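Local coordinates for protein cellulase CEL9M (Clostridium cellulolyticum, PDB 1IA6) that probably hydrolyses internal beta-1,4-glucosidic linkages of cellulose and related glucans, as a metal-binding glycoside hydrolase of family 9, at residues 298-301 and 305-308; 342-345 and 349-352; 398-401 and 407-410. All coordinates share one frame; numbering follows the deposited sequence.

Interaction 1 (298-301 and 305-308); sequences LKWL and GVLR. With SO4 (sulfate ion), chain E.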
loop_
_atom_site.group_PDB
_atom_site.type_symbol
_atom_site.label_atom_id
_atom_site.label_comp_id
_atom_site.label_asym_id
_atom_site.label_seq_id
_atom_site.Cartn_x
_atom_site.Cartn_y
_atom_site.Cartn_z
ATOM N N LEU A 298 -15.135 -14.913 6.199
ATOM C CA LEU A 298 -14.068 -14.206 5.496
ATOM C C LEU A 298 -14.023 -14.551 4.012
ATOM O O LEU A 298 -14.116 -15.719 3.642
ATOM C CB LEU A 298 -12.709 -14.554 6.117
ATOM C CG LEU A 298 -11.447 -14.103 5.374
ATOM C CD1 LEU A 298 -11.350 -12.582 5.392
ATOM C CD2 LEU A 298 -10.218 -14.719 6.036
ATOM N N LYS A 299 -13.894 -13.533 3.166
ATOM C CA LYS A 299 -13.773 -13.758 1.729
ATOM C C LYS A 299 -12.307 -14.134 1.543
ATOM O O LYS A 299 -11.409 -13.332 1.813
ATOM C CB LYS A 299 -14.105 -12.483 0.951
ATOM C CG LYS A 299 -15.582 -12.134 0.958
ATOM C CD LYS A 299 -16.378 -13.173 0.187
ATOM C CE LYS A 299 -17.867 -12.879 0.222
ATOM N NZ LYS A 299 -18.626 -13.911 -0.541
ATOM N N TRP A 300 -12.080 -15.358 1.079
ATOM C CA TRP A 300 -10.742 -15.915 0.905
ATOM C C TRP A 300 -10.362 -15.976 -0.572
ATOM O O TRP A 300 -10.767 -16.897 -1.280
ATOM C CB TRP A 300 -10.739 -17.328 1.504
ATOM C CG TRP A 300 -9.405 -17.864 1.914
ATOM C CD1 TRP A 300 -8.794 -17.706 3.124
ATOM C CD2 TRP A 300 -8.532 -18.680 1.128
ATOM N NE1 TRP A 300 -7.596 -18.376 3.142
ATOM C CE2 TRP A 300 -7.410 -18.983 1.928
ATOM C CE3 TRP A 300 -8.589 -19.185 -0.176
ATOM C CZ2 TRP A 300 -6.353 -19.772 1.469
ATOM C CZ3 TRP A 300 -7.538 -19.969 -0.635
ATOM C CH2 TRP A 300 -6.435 -20.254 0.189
ATOM N N LEU A 301 -9.579 -15.007 -1.037
ATOM C CA LEU A 301 -9.180 -14.970 -2.442
ATOM C C LEU A 301 -8.042 -15.933 -2.768
ATOM O O LEU A 301 -8.090 -16.650 -3.771
ATOM C CB LEU A 301 -8.762 -13.551 -2.833
ATOM C CG LEU A 301 -8.377 -13.373 -4.306
ATOM C CD1 LEU A 301 -9.615 -13.575 -5.183
ATOM C CD2 LEU A 301 -7.794 -11.975 -4.522
ATOM N N GLY A 305 -1.248 -13.494 2.166
ATOM C CA GLY A 305 -1.757 -12.160 2.436
ATOM C C GLY A 305 -3.254 -12.134 2.205
ATOM O O GLY A 305 -3.778 -11.231 1.556
ATOM N N VAL A 306 -3.955 -13.127 2.749
ATOM C CA VAL A 306 -5.394 -13.216 2.550
ATOM C C VAL A 306 -6.187 -12.021 3.081
ATOM O O VAL A 306 -7.121 -11.563 2.422
ATOM C CB VAL A 306 -5.964 -14.535 3.140
ATOM C CG1 VAL A 306 -5.813 -14.556 4.641
ATOM C CG2 VAL A 306 -7.421 -14.690 2.739
ATOM N N LEU A 307 -5.820 -11.504 4.251
ATOM C CA LEU A 307 -6.538 -10.357 4.818
ATOM C C LEU A 307 -6.259 -9.092 4.012
ATOM O O LEU A 307 -7.104 -8.202 3.916
ATOM C CB LEU A 307 -6.146 -10.146 6.283
ATOM C CG LEU A 307 -6.508 -11.324 7.197
ATOM C CD1 LEU A 307 -6.078 -11.015 8.622
ATOM C CD2 LEU A 307 -8.010 -11.583 7.138
ATOM N N ARG A 308 -5.064 -9.020 3.438
ATOM C CA ARG A 308 -4.675 -7.886 2.612
ATOM C C ARG A 308 -5.664 -7.767 1.447
ATOM O O ARG A 308 -6.113 -6.670 1.112
ATOM C CB ARG A 308 -3.229 -8.095 2.119
ATOM C CG ARG A 308 -2.796 -7.306 0.887
ATOM C CD ARG A 308 -3.086 -8.089 -0.382
ATOM N NE ARG A 308 -2.448 -9.409 -0.395
ATOM C CZ ARG A 308 -1.176 -9.645 -0.710
ATOM N NH1 ARG A 308 -0.359 -8.653 -1.046
ATOM N NH2 ARG A 308 -0.722 -10.892 -0.717
HETATM S S SO4 E . 2.789 -10.955 -2.179
HETATM O O1 SO4 E . 3.971 -11.234 -1.334
HETATM O O2 SO4 E . 2.388 -9.548 -2.002
HETATM O O3 SO4 E . 1.684 -11.851 -1.776
HETATM O O4 SO4 E . 3.133 -11.209 -3.596
HETATM O O HOH W 1 -9.046 -12.591 0.612
#
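Val-306, in the first turn of helix 306-323, presses its CG2 methyl over one face of the Trp-300 indole, and this is the tight end of the contact: CG2 of Val-306 lies 3.3 Å from CD1 of Trp-300. That methyl stands anti to the valine N, which carries it out from the helix onto the pyrrole part of the ring. Beside it, Leu-298 and Leu-307 cross at about a right angle, with Leu-298 CD1 3.9 Å from Leu-307 CD2; Ala-310 and helix 327-341 close round Leu-298.

The looser part is polar. No direct hydrogen bond joins the segments; instead a water donates to Lys-299 O at 2.8 Å and to Val-306 O at 2.8 Å, and accepts from Leu-301 N. The Lys-299 side chain turns away from the helix, and its NZ is hydrogen-bonded to Thr-293 OG1.

On the far side of the turn, Arg-308 is bent at chi2 (-90°) and chi3, folding back so that its NE hydrogen-bonds Gly-305 O at 3.0 Å. Its NH1 and NH2 then grip a sulfate edge-on, NH2 reaching O3 at 2.8 Å. Trp-256 also holds the sulfate, probably a crystallisation ion, while Asp-414 forms a salt bridge with NH1. With Gly-305 as N-cap, this is a loop folding onto the start of its own helix, part of the helical barrel of family 9 cellulases.

Interaction 2 (342-345 and 349-352); sequences GDNP and SYII. With NI (nickel (II) ion), chain D.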
loop_
_atom_site.group_PDB
_atom_site.type_symbol
_atom_site.label_atom_id
_atom_site.label_comp_id
_atom_site.label_asym_id
_atom_site.label_seq_id
_atom_site.Cartn_x
_atom_site.Cartn_y
_atom_site.Cartn_z
ATOM N N GLY A 342 -11.669 -8.794 15.061
ATOM C CA GLY A 342 -11.893 -9.751 16.133
ATOM C C GLY A 342 -13.110 -10.649 16.032
ATOM O O GLY A 342 -13.228 -11.608 16.790
ATOM N N ASP A 343 -14.020 -10.344 15.115
ATOM C CA ASP A 343 -15.226 -11.149 14.935
ATOM C C ASP A 343 -14.919 -12.365 14.076
ATOM O O ASP A 343 -15.348 -12.433 12.926
ATOM C CB ASP A 343 -16.310 -10.323 14.247
ATOM C CG ASP A 343 -17.060 -9.428 15.203
ATOM O OD1 ASP A 343 -16.551 -9.163 16.314
ATOM O OD2 ASP A 343 -18.165 -8.983 14.831
ATOM N N ASN A 344 -14.187 -13.324 14.631
ATOM C CA ASN A 344 -13.821 -14.520 13.879
ATOM C C ASN A 344 -13.722 -15.738 14.793
ATOM O O ASN A 344 -13.664 -15.605 16.017
ATOM C CB ASN A 344 -12.487 -14.281 13.164
ATOM C CG ASN A 344 -11.392 -13.836 14.115
ATOM O OD1 ASN A 344 -10.991 -14.584 15.004
ATOM N ND2 ASN A 344 -10.914 -12.609 13.940
ATOM N N PRO A 345 -13.710 -16.947 14.206
ATOM C CA PRO A 345 -13.621 -18.189 14.980
ATOM C C PRO A 345 -12.360 -18.323 15.838
ATOM O O PRO A 345 -12.339 -19.095 16.799
ATOM C CB PRO A 345 -13.707 -19.270 13.903
ATOM C CG PRO A 345 -14.568 -18.627 12.858
ATOM C CD PRO A 345 -13.979 -17.239 12.787
ATOM N N SER A 349 -7.670 -10.524 17.248
ATOM C CA SER A 349 -7.586 -9.358 16.387
ATOM C C SER A 349 -6.427 -9.638 15.446
ATOM O O SER A 349 -5.373 -10.093 15.887
ATOM C CB SER A 349 -7.269 -8.108 17.199
ATOM O OG SER A 349 -6.697 -7.114 16.366
ATOM N N TYR A 350 -6.617 -9.379 14.157
ATOM C CA TYR A 350 -5.550 -9.605 13.196
ATOM C C TYR A 350 -4.673 -8.372 13.015
ATOM O O TYR A 350 -3.773 -8.346 12.169
ATOM C CB TYR A 350 -6.131 -10.093 11.871
ATOM C CG TYR A 350 -6.510 -11.555 11.957
ATOM C CD1 TYR A 350 -5.529 -12.530 12.118
ATOM C CD2 TYR A 350 -7.845 -11.959 11.944
ATOM C CE1 TYR A 350 -5.863 -13.873 12.267
ATOM C CE2 TYR A 350 -8.194 -13.305 12.094
ATOM C CZ TYR A 350 -7.197 -14.254 12.254
ATOM O OH TYR A 350 -7.518 -15.585 12.400
ATOM N N ILE A 351 -4.944 -7.354 13.829
ATOM C CA ILE A 351 -4.145 -6.137 13.830
ATOM C C ILE A 351 -3.347 -6.203 15.130
ATOM O O ILE A 351 -3.919 -6.184 16.220
ATOM C CB ILE A 351 -5.015 -4.862 13.844
ATOM C CG1 ILE A 351 -5.816 -4.753 12.544
ATOM C CG2 ILE A 351 -4.129 -3.636 14.002
ATOM C CD1 ILE A 351 -6.743 -3.553 12.510
ATOM N N ILE A 352 -2.029 -6.303 15.021
ATOM C CA ILE A 352 -1.192 -6.388 16.213
ATOM C C ILE A 352 -1.336 -5.149 17.098
ATOM O O ILE A 352 -1.380 -4.023 16.606
ATOM C CB ILE A 352 0.291 -6.580 15.824
ATOM C CG1 ILE A 352 0.470 -7.936 15.133
ATOM C CG2 ILE A 352 1.183 -6.493 17.063
ATOM C CD1 ILE A 352 1.868 -8.173 14.600
HETATM NI NI NI D . -18.940 -7.338 15.626
HETATM O O HOH W 2 -20.228 -6.904 14.024
#
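Asn-344 and Tyr-350 carry this contact, the amide meeting the phenol ring at a slant: the two planes are 46° apart, and ND2 of Asn-344 sits 3.4 Å from CE2 of Tyr-350. ND2 lies close to CD2 of the same ring as well, so it is the CD2–CE2 side of the tyrosine that the amide meets obliquely. The amide is anchored from elsewhere, since ND2 is hydrogen-bonded to Tyr-339 O at the end of helix 327-341 and to Met-348 O just before Ser-349. Those two carbonyls fix which way the NH2 group points. With chi1 at 54°, the Asn-344 side chain lies between its own N and carbonyl carbon, a position that swings the amide back toward the tyrosine.

Tyr-350 is held by backbone hydrogen bonds to Ile-340 and Val-390, and its side chain also touches Tyr-339 and Pro-393. Closer to the helix, the two segments approach backbone to backbone, Gly-342 N lying 4.3 Å from CA of Ser-349. Gly-342 has a positive phi of 143° and ends the helix.

Asp-343 faces a different way from its neighbour. It is the centre of an inverse gamma turn, marked by a weak hydrogen bond from Asn-344 N to Gly-342 O at 2.9 Å. Its carboxylate leads off to the nickel, bound by OD2 at 2.0 Å, with a water at 2.1 Å and with Ala-1 and His-4 of the N-terminus completing the group of protein ligands. Gly-342 thus closes helix 327-341 with a Schellman motif, and the loop after it carries the Asn-344/Tyr-350 contact and the nickel ligand Asp-343, part of a metal site that ties the N-terminus to this loop.

Interaction 3 (398-401 and 407-410); sequences KFLD and QYTE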
loop_
_atom_site.group_PDB
_atom_site.type_symbol
_atom_site.label_atom_id
_atom_site.label_comp_id
_atom_site.label_asym_id
_atom_site.label_seq_id
_atom_site.Cartn_x
_atom_site.Cartn_y
_atom_site.Cartn_z
ATOM N N LYS A 398 -8.404 -20.979 10.687
ATOM C CA LYS A 398 -7.374 -21.317 11.661
ATOM C C LYS A 398 -6.144 -20.428 11.499
ATOM O O LYS A 398 -5.761 -20.076 10.383
ATOM C CB LYS A 398 -6.967 -22.788 11.516
ATOM C CG LYS A 398 -8.132 -23.767 11.565
ATOM C CD LYS A 398 -8.887 -23.676 12.883
ATOM C CE LYS A 398 -10.078 -24.625 12.911
ATOM N NZ LYS A 398 -10.831 -24.527 14.196
ATOM N N PHE A 399 -5.534 -20.071 12.624
ATOM C CA PHE A 399 -4.343 -19.234 12.614
ATOM C C PHE A 399 -3.219 -19.914 13.390
ATOM O O PHE A 399 -3.426 -20.389 14.506
ATOM C CB PHE A 399 -4.635 -17.874 13.253
ATOM C CG PHE A 399 -3.503 -16.893 13.123
ATOM C CD1 PHE A 399 -3.252 -16.263 11.912
ATOM C CD2 PHE A 399 -2.669 -16.625 14.202
ATOM C CE1 PHE A 399 -2.184 -15.375 11.776
ATOM C CE2 PHE A 399 -1.600 -15.739 14.076
ATOM C CZ PHE A 399 -1.360 -15.116 12.859
ATOM N N LEU A 400 -2.033 -19.963 12.793
ATOM C CA LEU A 400 -0.878 -20.574 13.437
ATOM C C LEU A 400 0.103 -19.473 13.821
ATOM O O LEU A 400 0.856 -18.976 12.984
ATOM C CB LEU A 400 -0.208 -21.572 12.488
ATOM C CG LEU A 400 -1.095 -22.729 12.008
ATOM C CD1 LEU A 400 -0.321 -23.602 11.027
ATOM C CD2 LEU A 400 -1.564 -23.549 13.204
ATOM N N ASP A 401 0.077 -19.094 15.093
ATOM C CA ASP A 401 0.946 -18.041 15.596
ATOM C C ASP A 401 2.283 -18.605 16.066
ATOM O O ASP A 401 2.470 -18.877 17.252
ATOM C CB ASP A 401 0.249 -17.306 16.747
ATOM C CG ASP A 401 0.999 -16.065 17.193
ATOM O OD1 ASP A 401 2.000 -15.698 16.540
ATOM O OD2 ASP A 401 0.582 -15.450 18.196
ATOM N N GLN A 407 3.291 -17.477 6.029
ATOM C CA GLN A 407 2.013 -17.241 5.366
ATOM C C GLN A 407 1.033 -16.570 6.324
ATOM O O GLN A 407 0.238 -15.717 5.928
ATOM C CB GLN A 407 1.418 -18.563 4.872
ATOM C CG GLN A 407 0.024 -18.434 4.281
ATOM C CD GLN A 407 -0.559 -19.770 3.854
ATOM O OE1 GLN A 407 -0.042 -20.426 2.949
ATOM N NE2 GLN A 407 -1.639 -20.181 4.509
ATOM N N TYR A 408 1.104 -16.957 7.592
ATOM C CA TYR A 408 0.220 -16.415 8.613
ATOM C C TYR A 408 0.719 -15.126 9.261
ATOM O O TYR A 408 -0.055 -14.202 9.500
ATOM C CB TYR A 408 0.012 -17.440 9.735
ATOM C CG TYR A 408 -0.586 -18.758 9.300
ATOM C CD1 TYR A 408 0.207 -19.753 8.731
ATOM C CD2 TYR A 408 -1.946 -19.008 9.459
ATOM C CE1 TYR A 408 -0.347 -20.971 8.334
ATOM C CE2 TYR A 408 -2.509 -20.217 9.065
ATOM C CZ TYR A 408 -1.705 -21.194 8.506
ATOM O OH TYR A 408 -2.265 -22.396 8.129
ATOM N N THR A 409 2.016 -15.068 9.530
ATOM C CA THR A 409 2.591 -13.932 10.243
ATOM C C THR A 409 3.283 -12.819 9.469
ATOM O O THR A 409 3.849 -11.915 10.080
ATOM C CB THR A 409 3.573 -14.436 11.295
ATOM O OG1 THR A 409 4.640 -15.129 10.640
ATOM C CG2 THR A 409 2.870 -15.389 12.257
ATOM N N GLU A 410 3.252 -12.868 8.145
ATOM C CA GLU A 410 3.893 -11.814 7.373
ATOM C C GLU A 410 3.161 -10.487 7.532
ATOM O O GLU A 410 1.950 -10.459 7.748
ATOM C CB GLU A 410 3.950 -12.184 5.889
ATOM C CG GLU A 410 5.236 -12.893 5.496
ATOM C CD GLU A 410 5.814 -12.355 4.204
ATOM O OE1 GLU A 410 5.150 -12.486 3.152
ATOM O OE2 GLU A 410 6.932 -11.795 4.240
#
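The 398-401 segment runs past the short helix 406-409 with Leu-400 CA 6.5 Å from Tyr-408 CA and Asp-401 CA 6.9 Å from Thr-409 CA, and no hydrogen bond spans the two. Side chains do the joining, and Tyr-408 is their centre. Its ring sets one edge toward the face of Phe-399 in an offset edge-to-face pair, centroids 5.8 Å apart and planes at 82°. The same tyrosine has Leu-400 over one face: CB of Leu-400 stands 4.0 Å from the centroid, only 4° off the ring normal, a CH-pi contact. Beyond it, CD1 of Leu-400 lies 3.7 Å from OH of Tyr-408.

Carbonyls come in at the ring edges. Lys-398 O lies in the plane of the tyrosine ring, 3.5 Å from CE2 of Tyr-408. In turn, Tyr-408 O meets the edge of Phe-399 near its plane, 3.3 Å from CE1 of Phe-399. A chi1 of -59° puts the tyrosine ring beside its own N, angled out from the helix and lodged against the passing segment.

At the far end the packing thins. CG2 of Thr-409 lies 4.2 Å from Leu-400 O and also near Asp-401 OD1, while its hydroxyl is hydrogen-bonded to Gln-405 O, one turn back. The Asp-401 carboxylate is held from outside the two segments: OD2 is hydrogen-bonded to Ile-360 N and OD1 weakly to His-361 N. OE1 of Glu-410, just past the helix, accepts a hydrogen bond from Trp-304 NE1. Asp-401 and Glu-410 are the predicted active-site acids; with Phe-399 they are fixed positions of a family 9 signature, within which Tyr-408 packs as a variable position.

The three contacts form a chain of neighbours on one side of the molecule, their centres 12 to 13 Å apart, and Tyr-350 is what connects them. Leu-307 of interaction 1 packs its CD1 against CB of Tyr-350 at 3.4 Å, and the ring of Tyr-350 meets Phe-399 of interaction 3 edge-to-face, with CE1 of Tyr-350 3.6 Å from CD1 of Phe-399. Interactions 1 and 3 do not touch, nearest atoms about 5 Å apart. The side chain of the predicted acid Glu-410 lies about 10 Å from that of Val-306, and that of Asp-401 about 8 Å from that of Tyr-350. The nickel, bound within interaction 2, is about 13 Å from the Leu-298 side chain.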